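Local coordinates for acyl-[acyl-carrier-protein]--UDP-N-acetylglucosamine O-acyltransferase (PDB 1J2Z) that transfers a (3R)-hydroxyacyl chain from acyl carrier protein to UDP-N-acetylglucosamine, the first step of lipid A biosynthesis, at residues M114-V119 with L131-T136. Numbering follows the deposited sequence.
Sequences MAYVHV and LANGVT. With SOG (octyl 1-thio-beta-D-glucopyranoside), chain B; SOG (octyl 1-thio-beta-D-glucopyranoside), chain C.
Met114 reaches across to Ala132 and Asn133. CB sits 3.3 Å from Asn133 ND2, and CG is close to both that nitrogen and Leu131 O. Chi2 near 180° (-177°) carries SD to a point beside both Asn133 ND2 and Ala132 CA; the bend at chi3 then turns CE onto the alanine, 3.9 Å from Ala132 CB. The Met114 and Asn133 side chains cross at about a right angle. Asn133 ND2 is hydrogen-bonded to Gln69 OE1 of a neighbouring subunit and lies 2.8 Å from O6 of the octyl thioglucoside of chain C, so this amide faces the subunit interface.

Three backbone bonds set the pairing: Met114 N to Leu131 O, Gly134 N to Ala115 O (3.0 Å) and His118 N to Val135 O. All are nearly straight, with N-H...O angles of 162° or more. Between them, Gly134 CA approaches Tyr116 O at 3.4 Å, a CA-H...O contact. Both segments make a type II turn, Met114 to Val117 over Ala132 to Val135, in matched register. On the inner side, Val117 CG2 comes close to Ala132 O, at 3.2 Å, while its CG1 meets Leu131 CD1 at 4.1 Å, the two side chains crossing at about a right angle. Past the turns, His118 pairs in parallel with Thr136, and the imidazole edge reaches the octyl thioglucoside of chain B, CE1 lying 3.1 Å from its O4. Turns stacked one coil apart, between short parallel strands and around an aliphatic interior, are the hallmark of the left-handed beta-helix of hexapeptide-repeat acyltransferases.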
loop_
_atom_site.group_PDB
_atom_site.type_symbol
_atom_site.label_atom_id
_atom_site.label_comp_id
_atom_site.label_asym_id
_atom_site.label_seq_id
_atom_site.Cartn_x
_atom_site.Cartn_y
_atom_site.Cartn_z
ATOM N N MET A 114 3.854 -11.102 4.226
ATOM C CA MET A 114 3.797 -10.888 2.786
ATOM C C MET A 114 4.364 -9.530 2.395
ATOM O O MET A 114 4.779 -8.754 3.255
ATOM C CB MET A 114 2.357 -11.051 2.289
ATOM C CG MET A 114 1.876 -12.500 2.367
ATOM S SD MET A 114 0.221 -12.782 1.714
ATOM C CE MET A 114 -0.477 -13.763 3.011
ATOM N N ALA A 115 4.383 -9.249 1.096
ATOM C CA ALA A 115 4.948 -8.004 0.585
ATOM C C ALA A 115 4.308 -6.720 1.094
ATOM O O ALA A 115 3.122 -6.678 1.420
ATOM C CB ALA A 115 4.936 -8.023 -0.946
ATOM N N TYR A 116 5.125 -5.672 1.153
ATOM C CA TYR A 116 4.714 -4.345 1.595
ATOM C C TYR A 116 4.243 -4.268 3.049
ATOM O O TYR A 116 3.590 -3.298 3.436
ATOM C CB TYR A 116 3.611 -3.787 0.681
ATOM C CG TYR A 116 3.816 -4.055 -0.799
ATOM C CD1 TYR A 116 3.244 -5.171 -1.402
ATOM C CD2 TYR A 116 4.565 -3.184 -1.597
ATOM C CE1 TYR A 116 3.401 -5.422 -2.755
ATOM C CE2 TYR A 116 4.730 -3.426 -2.970
ATOM C CZ TYR A 116 4.140 -4.555 -3.537
ATOM O OH TYR A 116 4.287 -4.838 -4.872
ATOM N N VAL A 117 4.555 -5.283 3.851
ATOM C CA VAL A 117 4.153 -5.274 5.258
ATOM C C VAL A 117 5.101 -4.398 6.080
ATOM O O VAL A 117 6.318 -4.509 5.964
ATOM C CB VAL A 117 4.161 -6.704 5.867
ATOM C CG1 VAL A 117 4.109 -6.627 7.396
ATOM C CG2 VAL A 117 2.967 -7.500 5.352
ATOM N N HIS A 118 4.544 -3.511 6.897
ATOM C CA HIS A 118 5.383 -2.671 7.745
ATOM C C HIS A 118 5.144 -2.973 9.218
ATOM O O HIS A 118 4.006 -2.971 9.683
ATOM C CB HIS A 118 5.121 -1.181 7.516
ATOM C CG HIS A 118 5.808 -0.301 8.517
ATOM N ND1 HIS A 118 5.124 0.554 9.354
ATOM C CD2 HIS A 118 7.115 -0.185 8.851
ATOM C CE1 HIS A 118 5.979 1.157 10.161
ATOM N NE2 HIS A 118 7.194 0.726 9.876
ATOM N N VAL A 119 6.222 -3.233 9.945
ATOM C CA VAL A 119 6.128 -3.498 11.374
ATOM C C VAL A 119 6.845 -2.351 12.074
ATOM O O VAL A 119 8.060 -2.208 11.963
ATOM C CB VAL A 119 6.786 -4.835 11.749
ATOM C CG1 VAL A 119 6.715 -5.046 13.267
ATOM C CG2 VAL A 119 6.079 -5.964 11.029
ATOM N N LEU A 131 0.707 -12.247 8.038
ATOM C CA LEU A 131 0.296 -10.874 7.781
ATOM C C LEU A 131 0.314 -10.726 6.268
ATOM O O LEU A 131 1.373 -10.832 5.645
ATOM C CB LEU A 131 1.266 -9.867 8.418
ATOM C CG LEU A 131 1.643 -9.968 9.905
ATOM C CD1 LEU A 131 2.169 -8.616 10.379
ATOM C CD2 LEU A 131 0.451 -10.362 10.736
ATOM N N ALA A 132 -0.860 -10.502 5.683
ATOM C CA ALA A 132 -1.000 -10.357 4.233
ATOM C C ALA A 132 -0.470 -9.040 3.676
ATOM O O ALA A 132 -0.078 -8.146 4.428
ATOM C CB ALA A 132 -2.463 -10.526 3.835
ATOM N N ASN A 133 -0.486 -8.927 2.348
ATOM C CA ASN A 133 -0.002 -7.740 1.649
ATOM C C ASN A 133 -0.409 -6.416 2.278
ATOM O O ASN A 133 -1.578 -6.207 2.610
ATOM C CB ASN A 133 -0.484 -7.718 0.184
ATOM C CG ASN A 133 0.254 -8.712 -0.705
ATOM O OD1 ASN A 133 0.622 -8.394 -1.838
ATOM N ND2 ASN A 133 0.455 -9.916 -0.206
ATOM N N GLY A 134 0.573 -5.530 2.426
ATOM C CA GLY A 134 0.326 -4.198 2.945
ATOM C C GLY A 134 -0.160 -4.003 4.365
ATOM O O GLY A 134 -0.578 -2.896 4.705
ATOM N N VAL A 135 -0.127 -5.040 5.197
ATOM C CA VAL A 135 -0.565 -4.853 6.576
ATOM C C VAL A 135 0.349 -3.810 7.198
ATOM O O VAL A 135 1.567 -3.865 7.033
ATOM C CB VAL A 135 -0.497 -6.163 7.391
ATOM C CG1 VAL A 135 -0.656 -5.867 8.878
ATOM C CG2 VAL A 135 -1.608 -7.104 6.940
ATOM N N THR A 136 -0.246 -2.856 7.907
ATOM C CA THR A 136 0.509 -1.785 8.532
ATOM C C THR A 136 0.327 -1.777 10.043
ATOM O O THR A 136 -0.776 -1.564 10.547
ATOM C CB THR A 136 0.074 -0.415 7.973
ATOM O OG1 THR A 136 0.267 -0.398 6.551
ATOM C CG2 THR A 136 0.891 0.702 8.600
HETATM C C1 SOG B . 3.317 5.493 14.314
HETATM C C2 SOG B . 4.789 5.326 14.767
HETATM C C3 SOG B . 5.701 5.269 13.534
HETATM C C4 SOG B . 5.265 4.076 12.676
HETATM C C5 SOG B . 3.789 4.274 12.247
HETATM C C6 SOG B . 3.307 3.096 11.411
HETATM C "C1'" SOG B . 1.312 6.389 15.284
HETATM C "C2'" SOG B . 0.063 5.547 15.456
HETATM C "C3'" SOG B . -1.074 6.367 16.038
HETATM C "C4'" SOG B . -2.331 5.528 16.217
HETATM C "C5'" SOG B . -3.466 6.357 16.803
HETATM C "C6'" SOG B . -4.751 5.557 16.851
HETATM C "C7'" SOG B . -5.888 6.367 17.429
HETATM C "C8'" SOG B . -7.155 5.546 17.463
HETATM S S1 SOG B . 2.444 5.527 15.453
HETATM O O2 SOG B . 5.169 6.414 15.601
HETATM O O3 SOG B . 7.046 5.106 13.936
HETATM O O4 SOG B . 6.093 3.979 11.530
HETATM O O5 SOG B . 2.957 4.387 13.436
HETATM O O6 SOG B . 3.667 3.286 10.056
HETATM C C1 SOG C . -3.526 -15.177 -1.812
HETATM C C2 SOG C . -2.456 -16.027 -2.541
HETATM C C3 SOG C . -1.074 -15.387 -2.347
HETATM C C4 SOG C . -1.122 -13.970 -2.931
HETATM C C5 SOG C . -2.205 -13.152 -2.183
HETATM C C6 SOG C . -2.303 -11.742 -2.748
HETATM C "C1'" SOG C . -5.694 -15.587 -0.869
HETATM C "C2'" SOG C . -6.924 -14.831 -1.333
HETATM C "C3'" SOG C . -8.150 -15.237 -0.537
HETATM C "C4'" SOG C . -9.389 -14.486 -0.999
HETATM C "C5'" SOG C . -10.616 -14.901 -0.199
HETATM C "C6'" SOG C . -11.816 -14.053 -0.567
HETATM C "C7'" SOG C . -13.041 -14.452 0.222
HETATM C "C8'" SOG C . -14.219 -13.590 -0.164
HETATM S S1 SOG C . -4.829 -15.748 -1.999
HETATM O O2 SOG C . -2.452 -17.353 -2.026
HETATM O O3 SOG C . -0.091 -16.149 -3.018
HETATM O O4 SOG C . 0.142 -13.347 -2.784
HETATM O O5 SOG C . -3.492 -13.817 -2.332
HETATM O O6 SOG C . -1.335 -10.909 -2.140
#